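Side-chain contacts in B-agarase (Agarivorans gilvus, PDB 5Z6P), which is a beta-agarase of glycoside hydrolase family 50, a glycosidase that probably hydrolyses beta-linkages of agarose: residues L374-G379 with A411-K416; H239-L244 with L402-G407; G221-F226 with P721-S726; D306-A311 with A415-V420. All blocks are in the same frame, centred on the assembly; numbering follows the deposited sequence.

Contact 1: L374-G379 with A411-K416; sequences LAEHYG and ADYMAK
Tyr413 and His377 make most of this small surface contact. Early in 411-416, Asp412 N-caps helix 413-428. Its OD1 accepts the backbone N of Ala415 at 3.1 Å, from well above the carboxylate plane. Tyr413 follows in the first turn of that helix. Its CG sits between the backbone N and the carbonyl carbon (chi1 51°), and the ring reaches out to the 3-10 turn of 374-377. Its OH arrives at the edge of the His377 imidazole, near the ring plane, 3.3 Å from CE1. The two rings come from opposite directions with their planes 70° apart and their centroids 6.0 Å apart, an oblique pair. The CG of Glu376 lies 4.2 Å from the same Tyr413 OH, and the CB of Glu376 rests over one face of the imidazole. The nitrogen NE2 of His377 is engaged by Gln403 of helix 397-406, which helps fix the rotation of the ring. CE1 lies between the two ring nitrogens, so its C-H is polarised. Its place beside an oxygen is consistent with a weak C-H...O attraction, with no conventional hydrogen bond joining the two segments.

Contact 2: H239-L244 with L402-G407; sequences HSEQEL and LQRKYG
Leu244 of helix 241-255 lies crosswise on the side chains of Arg404 and Lys405, near the end of helix 397-406. With CG anti to the backbone N (chi1 -178°), its two methyls are carried toward the other helix. CD1 of Leu244 meets CG of Lys405 at 3.5 Å. CD2 of Leu244 meets CB of Arg404 at 3.8 Å and also reaches CG of Lys405. The leucine crosses both at about a right angle, touching the aliphatic parts of the two basic residues. Lys405 turns at chi3 (48°), and its ammonium continues to a salt bridge with Asp741. Arg404 runs extended from CG to NE along the flank of the contact. There it passes Glu241, with the carboxylate and guanidinium planes 77° apart. OE2 of Glu241 stands 4.1 Å from NE of Arg404, well out of the guanidinium plane, so no N-H points at it. A water joins the two groups instead. It lies in the guanidinium plane, accepts from NE of Arg404 at 2.7 Å and donates to OE2 of Glu241 at 2.8 Å. Arg225 adds a salt bridge to OE1 of Glu241, and its carbonyl O accepts from NH1 of Arg404. The helices therefore meet through an apolar leucine contact flanked by a water-bridged charge pair, whose direct attraction is probably modest at this separation.

Contact 3: G221-F226 with P721-S726; sequences GIIDRF and PITGRS
Ile223 lays its CG1-CD1 arm over the methyl of Thr723 and against the branch of Ile722. CG1 of Ile223 is 3.9 Å from CG2 of Thr723, the closest approach between the segments. CD1 of Ile223 goes further and touches CG2 of Ile722 at 4.1 Å. The end of Ile223 meets the CB-CG2 branch of Ile722, the two side chains running antiparallel past each other. With OG1 between the backbone N and the carbonyl carbon (chi1 42°), Thr723 turns its methyl to Ile223. Its hydroxyl is hydrogen-bonded to the hydroxyls of Thr315 and Tyr364. The contact is thus purely apolar. Both segments are irregular but held by local bonds. Residues 721-724 form a type I beta turn, closed by N of Gly724 to O of Pro721 at 2.9 Å. After Ile223, Asp224 forms an Asx turn, its OD1 accepting from N of Phe226 at 2.8 Å. Backbone bonds from Ile223 to Met363 and Gln365 tie this loop to the chain just beyond helix 353-361. In the chain, the loop 221-226 comes after strand 199-210 and before helix 241-255. Its partner turn follows strand 709-714 and rests on Thr315, at the start of strand 315-325.

Contact 4: D306-A311 with A415-V420; sequences DIIRLA and AKWRDV
Trp417 projects from helix 413-428 onto the loop after strand 299-305, in what is probably the (beta/alpha)8 catalytic barrel usual for relatives of this family. It is the main side chain of the contact. Its CG is anti to the backbone N (chi1 173°), which aims the benzene half of the indole at residues 308-310. Leu310 lies over one face of this half, and the two side chains lie alongside each other, pointing in opposing senses. Its CD2 makes a CH-pi contact, 4.3 Å from the centroid of the six-membered ring of Trp417 and 16° off the normal. The methyl is offset toward the rim, with CZ2 of Trp417 at 4.1 Å from CD2 of Leu310. Ile308 comes to the far corner of the indole. Its CG2 is 4.4 Å from CH2 of Trp417, a looser touch, and its carbonyl carbon lies near the same ring edge. The indole thus packs against the loop with both a face and an edge. Helix 397-406 closes in beside it: Leu402 touches Trp417, and the hydroxyl of Tyr398 is hydrogen-bonded to NE1. CB of Arg309 points away from the helix, and its guanidinium is hydrogen-bonded to Asn312. Arg309 therefore meets the indole through its backbone. At that edge, in the ring plane, the backbone N of Arg309 stands 3.8 Å from CH2 of Trp417.

How the contacts relate
Helices 397-406 and 413-428 follow each other in the chain and tie contacts 1, 2 and 4 together. Contacts 1 and 4 share Ala415 and Lys416. Their centres are 12 Å apart, and CE of Met414 meets CD1 of Leu310 at 3.6 Å. The centres of contacts 1 and 2 are also 12 Å apart, and CD2 of Leu374 packs 3.5 Å from OE1 of Gln403. Contact 2 touches contact 4 where OH of Tyr406 lies 3.5 Å from CG1 of Val420. Contact 3 meets contact 2 where CZ of Phe226 packs 3.6 Å from the backbone C of Ser240. It has no touch with contacts 1 and 4.

Contact 1: L374-G379 with A411-K416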
loop_
_atom_site.group_PDB
_atom_site.type_symbol
_atom_site.label_atom_id
_atom_site.label_comp_id
_atom_site.label_asym_id
_atom_site.label_seq_id
_atom_site.Cartn_x
_atom_site.Cartn_y
_atom_site.Cartn_z
ATOM N N LEU A 374 -26.089 19.885 -2.920
ATOM C CA LEU A 374 -24.825 19.204 -2.672
ATOM C C LEU A 374 -24.872 18.309 -1.426
ATOM O O LEU A 374 -23.896 17.636 -1.113
ATOM C CB LEU A 374 -23.692 20.215 -2.546
ATOM C CG LEU A 374 -23.355 21.029 -3.796
ATOM C CD1 LEU A 374 -22.337 22.090 -3.468
ATOM C CD2 LEU A 374 -22.873 20.142 -4.954
ATOM N N ALA A 375 -26.007 18.284 -0.731
ATOM C CA ALA A 375 -26.206 17.348 0.391
ATOM C C ALA A 375 -26.378 15.925 -0.115
ATOM O O ALA A 375 -26.309 14.977 0.654
ATOM C CB ALA A 375 -27.416 17.745 1.241
ATOM N N GLU A 376 -26.615 15.798 -1.413
ATOM C CA GLU A 376 -26.673 14.512 -2.085
ATOM C C GLU A 376 -25.460 13.631 -1.780
ATOM O O GLU A 376 -25.523 12.409 -1.878
ATOM C CB GLU A 376 -26.781 14.735 -3.597
ATOM C CG GLU A 376 -26.834 13.477 -4.427
ATOM C CD GLU A 376 -28.134 12.709 -4.231
ATOM O OE1 GLU A 376 -29.150 13.344 -3.898
ATOM O OE2 GLU A 376 -28.134 11.475 -4.407
ATOM N N HIS A 377 -24.346 14.259 -1.424
ATOM C CA HIS A 377 -23.102 13.532 -1.268
ATOM C C HIS A 377 -22.804 13.186 0.176
ATOM O O HIS A 377 -21.716 12.715 0.482
ATOM C CB HIS A 377 -21.962 14.339 -1.896
ATOM C CG HIS A 377 -22.306 14.842 -3.260
ATOM N ND1 HIS A 377 -22.511 13.998 -4.326
ATOM C CD2 HIS A 377 -22.580 16.087 -3.704
ATOM C CE1 HIS A 377 -22.855 14.706 -5.382
ATOM N NE2 HIS A 377 -22.903 15.978 -5.031
ATOM N N TYR A 378 -23.770 13.411 1.063
ATOM C CA TYR A 378 -23.705 12.819 2.387
ATOM C C TYR A 378 -23.844 11.297 2.252
ATOM O O TYR A 378 -24.461 10.803 1.325
ATOM C CB TYR A 378 -24.797 13.370 3.320
ATOM C CG TYR A 378 -24.501 14.732 3.904
ATOM C CD1 TYR A 378 -23.415 14.918 4.739
ATOM C CD2 TYR A 378 -25.324 15.829 3.639
ATOM C CE1 TYR A 378 -23.137 16.144 5.282
ATOM C CE2 TYR A 378 -25.051 17.069 4.181
ATOM C CZ TYR A 378 -23.954 17.219 5.004
ATOM O OH TYR A 378 -23.658 18.431 5.562
ATOM N N GLY A 379 -23.246 10.569 3.179
ATOM C CA GLY A 379 -23.405 9.131 3.263
ATOM C C GLY A 379 -23.386 8.762 4.730
ATOM O O GLY A 379 -23.360 9.645 5.590
ATOM N N ALA A 411 -27.269 18.725 -15.301
ATOM C CA ALA A 411 -26.479 17.857 -16.168
ATOM C C ALA A 411 -26.014 16.611 -15.391
ATOM O O ALA A 411 -25.837 16.659 -14.174
ATOM C CB ALA A 411 -25.300 18.620 -16.742
ATOM N N ASP A 412 -25.859 15.498 -16.100
ATOM C CA ASP A 412 -25.404 14.229 -15.527
ATOM C C ASP A 412 -23.889 14.259 -15.286
ATOM O O ASP A 412 -23.110 13.818 -16.138
ATOM C CB ASP A 412 -25.783 13.073 -16.468
ATOM C CG ASP A 412 -25.484 11.696 -15.887
ATOM O OD1 ASP A 412 -24.750 11.584 -14.886
ATOM O OD2 ASP A 412 -25.995 10.711 -16.458
ATOM N N TYR A 413 -23.478 14.763 -14.126
ATOM C CA TYR A 413 -22.065 14.975 -13.860
ATOM C C TYR A 413 -21.281 13.656 -13.727
ATOM O O TYR A 413 -20.082 13.604 -14.010
ATOM C CB TYR A 413 -21.881 15.832 -12.605
ATOM C CG TYR A 413 -22.642 15.363 -11.383
ATOM C CD1 TYR A 413 -22.088 14.432 -10.515
ATOM C CD2 TYR A 413 -23.903 15.870 -11.085
ATOM C CE1 TYR A 413 -22.775 14.001 -9.394
ATOM C CE2 TYR A 413 -24.599 15.449 -9.968
ATOM C CZ TYR A 413 -24.034 14.516 -9.125
ATOM O OH TYR A 413 -24.723 14.101 -8.006
ATOM N N MET A 414 -21.950 12.596 -13.308
ATOM C CA MET A 414 -21.258 11.318 -13.191
ATOM C C MET A 414 -20.896 10.785 -14.566
ATOM O O MET A 414 -19.803 10.268 -14.758
ATOM C CB MET A 414 -22.091 10.314 -12.417
ATOM C CG MET A 414 -22.164 10.631 -10.934
ATOM S SD MET A 414 -20.561 10.932 -10.154
ATOM C CE MET A 414 -19.712 9.388 -10.526
ATOM N N ALA A 415 -21.800 10.953 -15.521
ATOM C CA ALA A 415 -21.562 10.509 -16.886
ATOM C C ALA A 415 -20.444 11.329 -17.512
ATOM O O ALA A 415 -19.652 10.827 -18.287
ATOM C CB ALA A 415 -22.824 10.621 -17.716
ATOM N N LYS A 416 -20.379 12.605 -17.174
ATOM C CA LYS A 416 -19.331 13.434 -17.738
ATOM C C LYS A 416 -18.000 13.027 -17.124
ATOM O O LYS A 416 -16.997 12.920 -17.816
ATOM C CB LYS A 416 -19.623 14.916 -17.504
ATOM C CG LYS A 416 -18.611 15.860 -18.115
ATOM C CD LYS A 416 -18.609 15.799 -19.636
ATOM C CE LYS A 416 -17.830 16.984 -20.216
ATOM N NZ LYS A 416 -17.807 16.961 -21.700
#

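Contact 2: H239-L244 with L402-G407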
loop_
_atom_site.group_PDB
_atom_site.type_symbol
_atom_site.label_atom_id
_atom_site.label_comp_id
_atom_site.label_asym_id
_atom_site.label_seq_id
_atom_site.Cartn_x
_atom_site.Cartn_y
_atom_site.Cartn_z
ATOM N N HIS A 239 -9.497 28.021 -5.692
ATOM C CA HIS A 239 -9.941 29.073 -4.760
ATOM C C HIS A 239 -11.396 29.508 -4.897
ATOM O O HIS A 239 -11.900 30.223 -4.043
ATOM C CB HIS A 239 -9.056 30.313 -4.897
ATOM C CG HIS A 239 -7.594 30.020 -4.771
ATOM N ND1 HIS A 239 -6.794 29.765 -5.863
ATOM C CD2 HIS A 239 -6.795 29.923 -3.686
ATOM C CE1 HIS A 239 -5.559 29.537 -5.456
ATOM N NE2 HIS A 239 -5.533 29.622 -4.138
ATOM N N SER A 240 -12.077 29.073 -5.947
ATOM C CA SER A 240 -13.474 29.441 -6.126
ATOM C C SER A 240 -14.122 28.615 -7.221
ATOM O O SER A 240 -13.428 27.998 -8.025
ATOM C CB SER A 240 -13.595 30.928 -6.472
ATOM O OG SER A 240 -13.115 31.157 -7.781
ATOM N N GLU A 241 -15.452 28.631 -7.267
ATOM C CA GLU A 241 -16.169 27.900 -8.302
ATOM C C GLU A 241 -15.815 28.452 -9.663
ATOM O O GLU A 241 -15.836 27.730 -10.653
ATOM C CB GLU A 241 -17.678 27.967 -8.091
ATOM C CG GLU A 241 -18.185 27.152 -6.919
ATOM C CD GLU A 241 -18.056 27.878 -5.616
ATOM O OE1 GLU A 241 -17.389 28.945 -5.589
ATOM O OE2 GLU A 241 -18.625 27.390 -4.619
ATOM N N GLN A 242 -15.490 29.743 -9.698
ATOM C CA GLN A 242 -15.135 30.409 -10.941
ATOM C C GLN A 242 -13.795 29.903 -11.454
ATOM O O GLN A 242 -13.665 29.573 -12.632
ATOM C CB GLN A 242 -15.095 31.930 -10.759
ATOM C CG GLN A 242 -14.782 32.701 -12.035
ATOM C CD GLN A 242 -15.627 32.263 -13.229
ATOM O OE1 GLN A 242 -16.804 31.937 -13.089
ATOM N NE2 GLN A 242 -15.021 32.257 -14.411
ATOM N N GLU A 243 -12.809 29.849 -10.564
ATOM C CA GLU A 243 -11.504 29.305 -10.912
ATOM C C GLU A 243 -11.647 27.827 -11.247
ATOM O O GLU A 243 -11.032 27.330 -12.185
ATOM C CB GLU A 243 -10.486 29.504 -9.784
ATOM C CG GLU A 243 -9.054 29.269 -10.267
ATOM C CD GLU A 243 -8.010 29.344 -9.177
ATOM O OE1 GLU A 243 -6.827 29.519 -9.514
ATOM O OE2 GLU A 243 -8.347 29.222 -7.991
ATOM N N LEU A 244 -12.488 27.132 -10.490
ATOM C CA LEU A 244 -12.809 25.751 -10.804
ATOM C C LEU A 244 -13.324 25.608 -12.243
ATOM O O LEU A 244 -12.919 24.692 -12.946
ATOM C CB LEU A 244 -13.827 25.201 -9.802
ATOM C CG LEU A 244 -14.262 23.744 -9.942
ATOM C CD1 LEU A 244 -13.042 22.838 -9.997
ATOM C CD2 LEU A 244 -15.158 23.369 -8.793
ATOM N N LEU A 402 -17.300 17.175 -8.420
ATOM C CA LEU A 402 -17.792 16.711 -9.703
ATOM C C LEU A 402 -19.089 17.444 -10.097
ATOM O O LEU A 402 -19.249 17.882 -11.241
ATOM C CB LEU A 402 -18.024 15.204 -9.681
ATOM C CG LEU A 402 -16.788 14.318 -9.501
ATOM C CD1 LEU A 402 -17.154 12.856 -9.736
ATOM C CD2 LEU A 402 -15.651 14.759 -10.420
ATOM N N GLN A 403 -20.012 17.578 -9.149
ATOM C CA GLN A 403 -21.268 18.260 -9.427
ATOM C C GLN A 403 -21.036 19.758 -9.701
ATOM O O GLN A 403 -21.605 20.311 -10.639
ATOM C CB GLN A 403 -22.261 18.072 -8.278
ATOM C CG GLN A 403 -23.616 18.683 -8.575
ATOM C CD GLN A 403 -24.680 18.282 -7.590
ATOM O OE1 GLN A 403 -24.437 17.496 -6.678
ATOM N NE2 GLN A 403 -25.877 18.824 -7.769
ATOM N N ARG A 404 -20.188 20.384 -8.893
ATOM C CA ARG A 404 -19.772 21.765 -9.116
ATOM C C ARG A 404 -19.190 21.957 -10.509
ATOM O O ARG A 404 -19.498 22.931 -11.188
ATOM C CB ARG A 404 -18.738 22.197 -8.075
ATOM C CG ARG A 404 -19.301 22.406 -6.673
ATOM C CD ARG A 404 -18.185 22.737 -5.718
ATOM N NE ARG A 404 -18.681 23.247 -4.454
ATOM C CZ ARG A 404 -18.265 22.827 -3.265
ATOM N NH1 ARG A 404 -17.353 21.868 -3.175
ATOM N NH2 ARG A 404 -18.771 23.359 -2.161
ATOM N N LYS A 405 -18.363 21.009 -10.933
ATOM C CA LYS A 405 -17.663 21.124 -12.212
ATOM C C LYS A 405 -18.544 20.877 -13.428
ATOM O O LYS A 405 -18.418 21.560 -14.439
ATOM C CB LYS A 405 -16.484 20.150 -12.267
ATOM C CG LYS A 405 -15.281 20.570 -11.447
ATOM C CD LYS A 405 -14.135 19.584 -11.594
ATOM C CE LYS A 405 -13.875 19.247 -13.052
ATOM N NZ LYS A 405 -12.491 18.720 -13.234
ATOM N N TYR A 406 -19.422 19.888 -13.322
ATOM C CA TYR A 406 -20.086 19.333 -14.489
ATOM C C TYR A 406 -21.613 19.317 -14.424
ATOM O O TYR A 406 -22.265 18.934 -15.390
ATOM C CB TYR A 406 -19.638 17.882 -14.715
ATOM C CG TYR A 406 -18.184 17.635 -15.026
ATOM C CD1 TYR A 406 -17.472 18.439 -15.911
ATOM C CD2 TYR A 406 -17.528 16.559 -14.448
ATOM C CE1 TYR A 406 -16.149 18.185 -16.185
ATOM C CE2 TYR A 406 -16.213 16.298 -14.720
ATOM C CZ TYR A 406 -15.526 17.104 -15.581
ATOM O OH TYR A 406 -14.217 16.807 -15.819
ATOM N N GLY A 407 -22.188 19.678 -13.285
ATOM C CA GLY A 407 -23.599 19.411 -13.065
ATOM C C GLY A 407 -24.538 20.594 -13.186
ATOM O O GLY A 407 -25.673 20.534 -12.720
HETATM O O HOH W 1 -20.426 25.273 -4.972
#

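Contact 3: G221-F226 with P721-S726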
loop_
_atom_site.group_PDB
_atom_site.type_symbol
_atom_site.label_atom_id
_atom_site.label_comp_id
_atom_site.label_asym_id
_atom_site.label_seq_id
_atom_site.Cartn_x
_atom_site.Cartn_y
_atom_site.Cartn_z
ATOM N N GLY A 221 -11.394 24.454 11.392
ATOM C CA GLY A 221 -11.525 25.163 10.131
ATOM C C GLY A 221 -10.405 24.958 9.122
ATOM O O GLY A 221 -10.212 25.802 8.251
ATOM N N ILE A 222 -9.674 23.849 9.226
ATOM C CA ILE A 222 -8.547 23.588 8.318
ATOM C C ILE A 222 -8.978 23.131 6.917
ATOM O O ILE A 222 -8.178 23.175 5.981
ATOM C CB ILE A 222 -7.572 22.523 8.904
ATOM C CG1 ILE A 222 -6.246 22.473 8.134
ATOM C CG2 ILE A 222 -8.184 21.176 8.847
ATOM C CD1 ILE A 222 -5.177 23.329 8.699
ATOM N N ILE A 223 -10.225 22.689 6.765
ATOM C CA ILE A 223 -10.718 22.237 5.458
ATOM C C ILE A 223 -11.698 23.227 4.825
ATOM O O ILE A 223 -12.677 23.619 5.452
ATOM C CB ILE A 223 -11.421 20.852 5.552
ATOM C CG1 ILE A 223 -10.545 19.818 6.275
ATOM C CG2 ILE A 223 -11.815 20.368 4.165
ATOM C CD1 ILE A 223 -9.203 19.532 5.600
ATOM N N ASP A 224 -11.444 23.627 3.580
ATOM C CA ASP A 224 -12.335 24.571 2.906
ATOM C C ASP A 224 -13.502 23.842 2.254
ATOM O O ASP A 224 -13.655 22.636 2.425
ATOM C CB ASP A 224 -11.577 25.436 1.879
ATOM C CG ASP A 224 -11.040 24.652 0.691
ATOM O OD1 ASP A 224 -11.559 23.575 0.356
ATOM O OD2 ASP A 224 -10.097 25.153 0.052
ATOM N N ARG A 225 -14.319 24.569 1.497
ATOM C CA ARG A 225 -15.541 23.983 0.969
ATOM C C ARG A 225 -15.310 23.002 -0.178
ATOM O O ARG A 225 -16.228 22.308 -0.587
ATOM C CB ARG A 225 -16.504 25.074 0.522
ATOM C CG ARG A 225 -16.108 25.861 -0.700
ATOM C CD ARG A 225 -17.043 27.073 -0.804
ATOM N NE ARG A 225 -16.873 27.825 -2.040
ATOM C CZ ARG A 225 -16.094 28.890 -2.166
ATOM N NH1 ARG A 225 -15.403 29.332 -1.128
ATOM N NH2 ARG A 225 -16.006 29.512 -3.334
ATOM N N PHE A 226 -14.087 22.969 -0.692
ATOM C CA PHE A 226 -13.718 22.072 -1.783
ATOM C C PHE A 226 -13.066 20.788 -1.272
ATOM O O PHE A 226 -12.780 19.870 -2.042
ATOM C CB PHE A 226 -12.777 22.785 -2.757
ATOM C CG PHE A 226 -13.354 24.049 -3.329
ATOM C CD1 PHE A 226 -14.317 23.999 -4.327
ATOM C CD2 PHE A 226 -12.943 25.286 -2.860
ATOM C CE1 PHE A 226 -14.854 25.170 -4.857
ATOM C CE2 PHE A 226 -13.481 26.460 -3.382
ATOM C CZ PHE A 226 -14.433 26.402 -4.380
ATOM N N PRO A 721 -8.912 11.670 1.052
ATOM C CA PRO A 721 -9.363 12.861 1.789
ATOM C C PRO A 721 -8.322 13.253 2.820
ATOM O O PRO A 721 -7.708 12.370 3.396
ATOM C CB PRO A 721 -10.662 12.406 2.468
ATOM C CG PRO A 721 -11.092 11.203 1.723
ATOM C CD PRO A 721 -9.845 10.546 1.203
ATOM N N ILE A 722 -8.118 14.548 3.036
ATOM C CA ILE A 722 -7.083 15.020 3.961
ATOM C C ILE A 722 -7.445 14.617 5.384
ATOM O O ILE A 722 -6.578 14.397 6.232
ATOM C CB ILE A 722 -6.891 16.567 3.853
ATOM C CG1 ILE A 722 -6.329 16.926 2.474
ATOM C CG2 ILE A 722 -5.966 17.096 4.944
ATOM C CD1 ILE A 722 -6.253 18.406 2.188
ATOM N N THR A 723 -8.745 14.486 5.621
ATOM C CA THR A 723 -9.277 14.048 6.910
ATOM C C THR A 723 -9.421 12.524 6.983
ATOM O O THR A 723 -9.914 11.986 7.955
ATOM C CB THR A 723 -10.651 14.702 7.173
ATOM O OG1 THR A 723 -11.405 14.672 5.963
ATOM C CG2 THR A 723 -10.492 16.154 7.616
ATOM N N GLY A 724 -8.999 11.834 5.938
ATOM C CA GLY A 724 -9.039 10.383 5.947
ATOM C C GLY A 724 -10.268 9.719 5.351
ATOM O O GLY A 724 -11.400 10.190 5.515
ATOM N N ARG A 725 -10.019 8.617 4.643
ATOM C CA ARG A 725 -11.048 7.681 4.216
ATOM C C ARG A 725 -11.857 7.232 5.402
ATOM O O ARG A 725 -11.287 6.824 6.402
ATOM C CB ARG A 725 -10.439 6.442 3.565
ATOM C CG ARG A 725 -10.263 6.521 2.106
ATOM C CD ARG A 725 -10.027 5.127 1.536
ATOM N NE ARG A 725 -11.231 4.323 1.622
ATOM C CZ ARG A 725 -11.253 3.006 1.800
ATOM N NH1 ARG A 725 -10.121 2.317 1.936
ATOM N NH2 ARG A 725 -12.424 2.381 1.851
ATOM N N SER A 726 -13.180 7.266 5.264
ATOM C CA SER A 726 -14.091 6.888 6.345
ATOM C C SER A 726 -13.792 5.521 6.923
ATOM O O SER A 726 -13.697 5.357 8.138
ATOM C CB SER A 726 -15.542 6.910 5.852
ATOM O OG SER A 726 -15.876 8.176 5.351
#

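Contact 4: D306-A311 with A415-V420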
loop_
_atom_site.group_PDB
_atom_site.type_symbol
_atom_site.label_atom_id
_atom_site.label_comp_id
_atom_site.label_asym_id
_atom_site.label_seq_id
_atom_site.Cartn_x
_atom_site.Cartn_y
_atom_site.Cartn_z
ATOM N N ASP A 306 -5.382 2.591 -10.122
ATOM C CA ASP A 306 -6.357 1.874 -9.335
ATOM C C ASP A 306 -7.448 2.807 -8.796
ATOM O O ASP A 306 -7.274 4.021 -8.761
ATOM C CB ASP A 306 -5.674 1.170 -8.170
ATOM C CG ASP A 306 -4.666 0.142 -8.620
ATOM O OD1 ASP A 306 -4.872 -0.521 -9.664
ATOM O OD2 ASP A 306 -3.654 0.029 -7.913
ATOM N N ILE A 307 -8.553 2.209 -8.362
ATOM C CA ILE A 307 -9.658 2.908 -7.711
ATOM C C ILE A 307 -10.251 3.982 -8.630
ATOM O O ILE A 307 -10.140 5.164 -8.373
ATOM C CB ILE A 307 -9.221 3.544 -6.383
ATOM C CG1 ILE A 307 -8.395 2.555 -5.555
ATOM C CG2 ILE A 307 -10.446 4.036 -5.597
ATOM C CD1 ILE A 307 -9.217 1.467 -4.871
ATOM N N ILE A 308 -10.879 3.550 -9.713
ATOM C CA ILE A 308 -11.571 4.470 -10.592
ATOM C C ILE A 308 -13.068 4.376 -10.279
ATOM O O ILE A 308 -13.851 3.754 -10.978
ATOM C CB ILE A 308 -11.239 4.177 -12.057
ATOM C CG1 ILE A 308 -9.709 4.194 -12.207
ATOM C CG2 ILE A 308 -11.877 5.221 -12.967
ATOM C CD1 ILE A 308 -9.196 3.662 -13.479
ATOM N N ARG A 309 -13.427 5.034 -9.186
ATOM C CA ARG A 309 -14.742 4.932 -8.579
ATOM C C ARG A 309 -14.799 5.981 -7.474
ATOM O O ARG A 309 -13.766 6.586 -7.148
ATOM C CB ARG A 309 -14.985 3.529 -8.021
ATOM C CG ARG A 309 -14.070 3.156 -6.859
ATOM C CD ARG A 309 -14.319 1.724 -6.378
ATOM N NE ARG A 309 -13.700 1.458 -5.084
ATOM C CZ ARG A 309 -13.609 0.246 -4.541
ATOM N NH1 ARG A 309 -14.106 -0.805 -5.185
ATOM N NH2 ARG A 309 -13.026 0.082 -3.363
ATOM N N LEU A 310 -15.984 6.192 -6.897
ATOM C CA LEU A 310 -16.158 7.233 -5.886
ATOM C C LEU A 310 -16.130 6.696 -4.453
ATOM O O LEU A 310 -15.901 7.443 -3.511
ATOM C CB LEU A 310 -17.468 7.980 -6.103
ATOM C CG LEU A 310 -17.612 8.855 -7.337
ATOM C CD1 LEU A 310 -18.741 9.839 -7.126
ATOM C CD2 LEU A 310 -16.314 9.565 -7.687
ATOM N N ALA A 311 -16.339 5.393 -4.311
ATOM C CA ALA A 311 -16.593 4.779 -3.010
ATOM C C ALA A 311 -15.504 5.009 -1.970
ATOM O O ALA A 311 -15.763 4.909 -0.777
ATOM C CB ALA A 311 -16.817 3.286 -3.192
ATOM N N ALA A 415 -21.800 10.953 -15.521
ATOM C CA ALA A 415 -21.562 10.509 -16.886
ATOM C C ALA A 415 -20.444 11.329 -17.512
ATOM O O ALA A 415 -19.652 10.827 -18.287
ATOM C CB ALA A 415 -22.824 10.621 -17.716
ATOM N N LYS A 416 -20.379 12.605 -17.174
ATOM C CA LYS A 416 -19.331 13.434 -17.738
ATOM C C LYS A 416 -18.000 13.027 -17.124
ATOM O O LYS A 416 -16.997 12.920 -17.816
ATOM C CB LYS A 416 -19.623 14.916 -17.504
ATOM C CG LYS A 416 -18.611 15.860 -18.115
ATOM C CD LYS A 416 -18.609 15.799 -19.636
ATOM C CE LYS A 416 -17.830 16.984 -20.216
ATOM N NZ LYS A 416 -17.807 16.961 -21.700
ATOM N N TRP A 417 -18.003 12.803 -15.818
ATOM C CA TRP A 417 -16.806 12.357 -15.121
ATOM C C TRP A 417 -16.235 11.069 -15.736
ATOM O O TRP A 417 -15.036 10.955 -15.940
ATOM C CB TRP A 417 -17.098 12.154 -13.628
ATOM C CG TRP A 417 -15.953 11.546 -12.875
ATOM C CD1 TRP A 417 -14.797 12.160 -12.497
ATOM C CD2 TRP A 417 -15.861 10.203 -12.404
ATOM N NE1 TRP A 417 -13.989 11.284 -11.824
ATOM C CE2 TRP A 417 -14.622 10.070 -11.746
ATOM C CE3 TRP A 417 -16.712 9.098 -12.460
ATOM C CZ2 TRP A 417 -14.202 8.879 -11.162
ATOM C CZ3 TRP A 417 -16.293 7.905 -11.886
ATOM C CH2 TRP A 417 -15.046 7.808 -11.249
ATOM N N ARG A 418 -17.104 10.112 -16.041
ATOM C CA ARG A 418 -16.685 8.885 -16.701
ATOM C C ARG A 418 -16.031 9.158 -18.048
ATOM O O ARG A 418 -14.980 8.600 -18.343
ATOM C CB ARG A 418 -17.869 7.931 -16.889
ATOM C CG ARG A 418 -18.278 7.206 -15.631
ATOM C CD ARG A 418 -19.472 6.288 -15.865
ATOM N NE ARG A 418 -20.336 6.372 -14.701
ATOM C CZ ARG A 418 -21.531 6.940 -14.698
ATOM N NH1 ARG A 418 -22.038 7.430 -15.816
ATOM N NH2 ARG A 418 -22.219 6.992 -13.580
ATOM N N ASP A 419 -16.662 9.996 -18.867
ATOM C CA ASP A 419 -16.110 10.335 -20.172
ATOM C C ASP A 419 -14.751 11.022 -20.064
ATOM O O ASP A 419 -13.805 10.652 -20.756
ATOM C CB ASP A 419 -17.075 11.225 -20.963
ATOM C CG ASP A 419 -18.252 10.453 -21.531
ATOM O OD1 ASP A 419 -18.209 9.206 -21.535
ATOM O OD2 ASP A 419 -19.222 11.096 -21.975
ATOM N N VAL A 420 -14.656 12.021 -19.198
ATOM C CA VAL A 420 -13.407 12.746 -19.025
ATOM C C VAL A 420 -12.291 11.853 -18.456
ATOM O O VAL A 420 -11.150 11.941 -18.883
ATOM C CB VAL A 420 -13.609 13.971 -18.131
ATOM C CG1 VAL A 420 -12.273 14.574 -17.730
ATOM C CG2 VAL A 420 -14.465 14.988 -18.862
#